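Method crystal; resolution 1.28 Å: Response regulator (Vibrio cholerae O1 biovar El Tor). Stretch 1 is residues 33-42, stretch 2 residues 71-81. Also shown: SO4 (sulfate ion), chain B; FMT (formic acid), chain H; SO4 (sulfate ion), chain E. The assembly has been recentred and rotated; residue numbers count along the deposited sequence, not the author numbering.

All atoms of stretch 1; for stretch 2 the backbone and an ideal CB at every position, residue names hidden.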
# COMPACT_ATOMS: atom_id res chain seq x y z
N THR A 33 -3.26 5.15 -20.58
CA THR A 33 -2.23 4.12 -20.30
C THR A 33 -2.64 3.26 -19.10
O THR A 33 -2.39 2.05 -19.13
CB THR A 33 -0.85 4.76 -20.12
OG1 THR A 33 -0.54 5.35 -21.38
CG2 THR A 33 0.22 3.76 -19.73
N PHE A 34 -3.21 3.87 -18.06
CA PHE A 34 -3.70 3.05 -16.94
C PHE A 34 -4.69 2.00 -17.48
O PHE A 34 -4.56 0.81 -17.14
CB PHE A 34 -4.37 3.92 -15.87
CG PHE A 34 -5.35 3.13 -15.06
CD1 PHE A 34 -4.93 2.12 -14.21
CD2 PHE A 34 -6.71 3.34 -15.21
CE1 PHE A 34 -5.85 1.35 -13.51
CE2 PHE A 34 -7.63 2.58 -14.50
CZ PHE A 34 -7.19 1.59 -13.66
N ALA A 35 -5.64 2.43 -18.31
CA ALA A 35 -6.67 1.51 -18.84
C ALA A 35 -6.04 0.44 -19.73
O ALA A 35 -6.35 -0.74 -19.57
CB ALA A 35 -7.70 2.31 -19.64
N GLU A 36 -5.21 0.90 -20.65
CA GLU A 36 -4.60 -0.01 -21.64
C GLU A 36 -3.65 -1.01 -20.97
O GLU A 36 -3.75 -2.21 -21.25
CB GLU A 36 -3.87 0.85 -22.67
CG GLU A 36 -3.23 0.03 -23.76
CD GLU A 36 -4.21 -0.82 -24.54
OE1 GLU A 36 -5.32 -0.32 -24.82
OE2 GLU A 36 -3.86 -1.98 -24.85
N GLN A 37 -2.77 -0.52 -20.09
CA GLN A 37 -1.77 -1.42 -19.46
C GLN A 37 -2.45 -2.38 -18.48
O GLN A 37 -2.09 -3.57 -18.47
CB GLN A 37 -0.68 -0.58 -18.79
CG GLN A 37 0.61 -1.34 -18.57
CD GLN A 37 1.31 -1.71 -19.86
OE1 GLN A 37 1.08 -1.11 -20.92
NE2 GLN A 37 2.20 -2.69 -19.78
N SER A 38 -3.40 -1.88 -17.69
CA SER A 38 -4.08 -2.74 -16.68
C SER A 38 -5.07 -3.71 -17.34
O SER A 38 -5.34 -4.76 -16.75
CB SER A 38 -4.81 -1.91 -15.66
OG SER A 38 -5.98 -1.32 -16.22
N GLY A 39 -5.63 -3.31 -18.49
CA GLY A 39 -6.67 -4.10 -19.15
C GLY A 39 -8.00 -4.01 -18.41
O GLY A 39 -8.93 -4.73 -18.77
N LEU A 40 -8.11 -3.10 -17.44
CA LEU A 40 -9.36 -3.05 -16.63
C LEU A 40 -10.47 -2.25 -17.32
O LEU A 40 -11.64 -2.44 -16.93
CB LEU A 40 -9.04 -2.44 -15.26
CG LEU A 40 -8.19 -3.33 -14.36
CD1 LEU A 40 -7.71 -2.56 -13.14
CD2 LEU A 40 -8.96 -4.57 -13.93
N TRP A 41 -10.12 -1.40 -18.28
CA TRP A 41 -11.13 -0.56 -18.97
C TRP A 41 -10.84 -0.56 -20.46
O TRP A 41 -9.66 -0.56 -20.84
CB TRP A 41 -11.11 0.87 -18.42
CG TRP A 41 -11.33 0.94 -16.94
CD1 TRP A 41 -10.38 0.91 -15.97
CD2 TRP A 41 -12.60 1.05 -16.26
NE1 TRP A 41 -10.95 0.99 -14.73
CE2 TRP A 41 -12.31 1.08 -14.88
CE3 TRP A 41 -13.93 1.12 -16.68
CZ2 TRP A 41 -13.31 1.19 -13.92
CZ3 TRP A 41 -14.92 1.22 -15.73
CH2 TRP A 41 -14.61 1.25 -14.37
N ARG A 42 -11.90 -0.54 -21.26
CA ARG A 42 -11.78 -0.60 -22.73
C ARG A 42 -11.49 0.78 -23.33
O ARG A 42 -11.83 1.83 -22.74
CB ARG A 42 -13.02 -1.23 -23.35
CG ARG A 42 -13.16 -2.72 -23.05
CD ARG A 42 -14.19 -3.36 -23.95
NE ARG A 42 -13.79 -3.28 -25.34
CZ ARG A 42 -14.53 -3.67 -26.38
NH1 ARG A 42 -15.74 -4.16 -26.18
NH2 ARG A 42 -14.06 -3.55 -27.61
N UNK A 71 -16.40 -4.04 -8.35
CA UNK A 71 -15.15 -4.85 -8.29
C UNK A 71 -14.12 -4.28 -9.26
O UNK A 71 -12.93 -4.28 -8.91
CB UNK A 71 -15.43 -6.32 -8.62
N UNK A 72 -14.55 -3.81 -10.42
CA UNK A 72 -13.60 -3.25 -11.40
C UNK A 72 -12.99 -1.96 -10.81
O UNK A 72 -11.80 -1.71 -11.02
CB UNK A 72 -14.29 -2.97 -12.74
N UNK A 73 -13.80 -1.17 -10.11
CA UNK A 73 -13.26 0.06 -9.45
C UNK A 73 -12.27 -0.37 -8.36
O UNK A 73 -11.18 0.19 -8.31
CB UNK A 73 -14.38 0.91 -8.85
N UNK A 74 -12.64 -1.33 -7.51
CA UNK A 74 -11.68 -1.75 -6.45
C UNK A 74 -10.40 -2.31 -7.08
O UNK A 74 -9.32 -2.01 -6.57
CB UNK A 74 -12.31 -2.80 -5.53
N UNK A 75 -10.52 -3.05 -8.19
CA UNK A 75 -9.32 -3.59 -8.89
C UNK A 75 -8.48 -2.43 -9.43
O UNK A 75 -7.25 -2.55 -9.45
CB UNK A 75 -9.72 -4.53 -10.03
N UNK A 76 -9.14 -1.35 -9.85
CA UNK A 76 -8.44 -0.15 -10.37
C UNK A 76 -7.64 0.52 -9.24
O UNK A 76 -6.47 0.86 -9.45
CB UNK A 76 -9.44 0.84 -10.97
N UNK A 77 -8.29 0.72 -8.08
CA UNK A 77 -7.58 1.31 -6.92
C UNK A 77 -6.39 0.42 -6.55
O UNK A 77 -5.29 0.95 -6.32
CB UNK A 77 -8.52 1.47 -5.72
N UNK A 78 -6.59 -0.90 -6.53
CA UNK A 78 -5.50 -1.85 -6.16
C UNK A 78 -4.36 -1.78 -7.19
O UNK A 78 -3.19 -1.79 -6.79
CB UNK A 78 -6.03 -3.28 -6.07
N UNK A 79 -4.70 -1.71 -8.48
CA UNK A 79 -3.67 -1.66 -9.55
C UNK A 79 -2.82 -0.40 -9.40
O UNK A 79 -1.58 -0.45 -9.46
CB UNK A 79 -4.32 -1.69 -10.94
N UNK A 80 -3.49 0.74 -9.22
CA UNK A 80 -2.78 2.04 -9.08
C UNK A 80 -1.90 2.01 -7.82
O UNK A 80 -0.73 2.42 -7.92
CB UNK A 80 -3.77 3.20 -9.01
N UNK A 81 -2.40 1.48 -6.71
CA UNK A 81 -1.59 1.43 -5.46
C UNK A 81 -0.44 0.41 -5.62
O UNK A 81 0.64 0.63 -5.02
CB UNK A 81 -2.47 1.05 -4.26
S SO4 B . -17.34 -6.73 -12.27
O1 SO4 B . -16.48 -7.81 -12.69
O2 SO4 B . -16.55 -5.63 -11.79
O3 SO4 B . -18.19 -7.21 -11.22
O4 SO4 B . -18.15 -6.29 -13.38
C FMT H . -15.61 -0.92 -20.46
O1 FMT H . -14.64 -0.29 -20.09
O2 FMT H . -16.41 -0.60 -21.47
S SO4 E . -16.26 -13.96 -11.52
O1 SO4 E . -17.16 -14.87 -10.84
O2 SO4 E . -15.27 -13.48 -10.59
O3 SO4 E . -15.61 -14.65 -12.60
O4 SO4 E . -17.01 -12.85 -12.04

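Stretch 2 is helical throughout and runs at 96° to the helix of residues 33-38. That helix and the Leu40-Trp41 segment after it cover mainly positions 72, 76 and 79, spaced about a turn apart.

Position 71 has nothing of stretch 1 within reach, but two sulfate ions lie on the side to which this CB points, one near and one farther out, and a long cationic side chain would suit. It is Arg71, whose NH1 donates to O1 of the chain B sulfate (2.9 Å) and to O4 of the chain E sulfate (2.8 Å).

At position 72 CA-to-CB points toward stretch 1, and the ideal CB lies 4.4 Å from Trp41 CZ2, with a sulfate also nearby. A small branched residue fits, and a hydroxyl could serve the anion. Thr72 does both: CG2 sits over the face of the Trp41 six-membered ring, 3.9 Å from its centroid, while OG1 donates to O2 of the chain B sulfate (2.7 Å).

Position 73 points away, with only the Trp41 ring edge near; several aliphatic residues would do. Val73 reaches that edge with CG2, 4.4 Å from Trp41 CZ2. Position 74 is out of reach; it is Leu74.

At position 75 the bond points sideways, and the ideal CB is 4.0 Å from Leu40 CD2. Many residues could pass beside this methyl. Asn75 does so with its CB.

Position 76 is tightly hemmed: the ideal CB is 3.6 Å from Phe34 CZ and 4.1 Å from Trp41 NE1, an indole donor seeking an acceptor. A small residue is favoured, and a hydroxyl especially. Ser76 OG accepts from Trp41 NE1 (2.9 Å, 152°) and donates to Thr72 O (2.8 Å), so one oxygen links the indole to the preceding helical turn.

Positions 77 and 78 point away and sideways, touching nothing of stretch 1; they are Leu77 and Asp78.

Position 79 points toward stretch 1, its ideal CB 4.1 Å from Leu40 CD1 and 4.3 Å from Phe34 CE1. A long or aromatic side chain could reach out past Ser38 toward Gln37. Tyr79, with chi1 t, lays one ring face against Ser38 CB, 3.5 Å from the ring centroid, and carries OH to 3.6 Å from Gln37 CG.

At position 80 CA-to-CB points sideways, and the ideal CB lies 5.3 Å from Phe34 CE1, leaving room for an aliphatic side chain whose end can come nearer the ring. Ile80, with chi1 m and chi2 t, does so: CG1 comes within 3.8 Å of Phe34 CE1, and CD1 lies over the Phe34 ring face. Position 81 is out of reach; it is Leu81.

Stretch 2 71-81: RTVLNSLDYIL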
# COMPACT_ATOMS: atom_id res chain seq x y z
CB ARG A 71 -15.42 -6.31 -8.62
CG ARG A 71 -16.36 -7.01 -7.65
CD ARG A 71 -16.36 -8.51 -7.87
NE ARG A 71 -16.63 -8.86 -9.26
CZ ARG A 71 -16.47 -10.06 -9.79
NH1 ARG A 71 -16.73 -10.25 -11.08
NH2 ARG A 71 -16.03 -11.07 -9.06
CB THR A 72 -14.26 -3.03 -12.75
OG1 THR A 72 -14.69 -4.30 -13.24
CG2 THR A 72 -13.31 -2.40 -13.73
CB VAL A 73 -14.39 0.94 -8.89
CG1 VAL A 73 -13.83 2.04 -8.00
CG2 VAL A 73 -15.24 1.52 -10.01
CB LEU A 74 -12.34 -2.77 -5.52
CG LEU A 74 -13.44 -2.21 -4.61
CD1 LEU A 74 -14.15 -3.33 -3.87
CD2 LEU A 74 -12.87 -1.21 -3.62
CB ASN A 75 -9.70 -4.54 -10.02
CG ASN A 75 -10.28 -5.85 -9.53
OD1 ASN A 75 -10.09 -6.22 -8.37
ND2 ASN A 75 -10.97 -6.55 -10.41
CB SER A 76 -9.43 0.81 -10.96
OG SER A 76 -10.09 0.24 -12.08
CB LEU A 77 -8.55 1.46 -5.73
CG LEU A 77 -9.84 2.24 -5.99
CD1 LEU A 77 -10.67 2.31 -4.72
CD2 LEU A 77 -9.57 3.64 -6.50
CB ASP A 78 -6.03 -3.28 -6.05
CG ASP A 78 -6.94 -3.52 -4.85
OD1 ASP A 78 -6.97 -2.65 -3.96
OD2 ASP A 78 -7.61 -4.56 -4.84
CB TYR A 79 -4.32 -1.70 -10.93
CG TYR A 79 -3.33 -1.72 -12.06
CD1 TYR A 79 -2.80 -0.54 -12.56
CD2 TYR A 79 -2.91 -2.91 -12.62
CE1 TYR A 79 -1.88 -0.55 -13.59
CE2 TYR A 79 -2.00 -2.94 -13.65
CZ TYR A 79 -1.48 -1.76 -14.15
OH TYR A 79 -0.58 -1.77 -15.17
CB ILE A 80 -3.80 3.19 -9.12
CG1 ILE A 80 -4.37 3.28 -10.54
CG2 ILE A 80 -3.17 4.49 -8.66
CD1 ILE A 80 -5.58 4.17 -10.68
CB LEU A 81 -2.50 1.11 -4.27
CG LEU A 81 -3.47 2.22 -3.87
CD1 LEU A 81 -4.48 1.72 -2.85
CD2 LEU A 81 -2.73 3.44 -3.34
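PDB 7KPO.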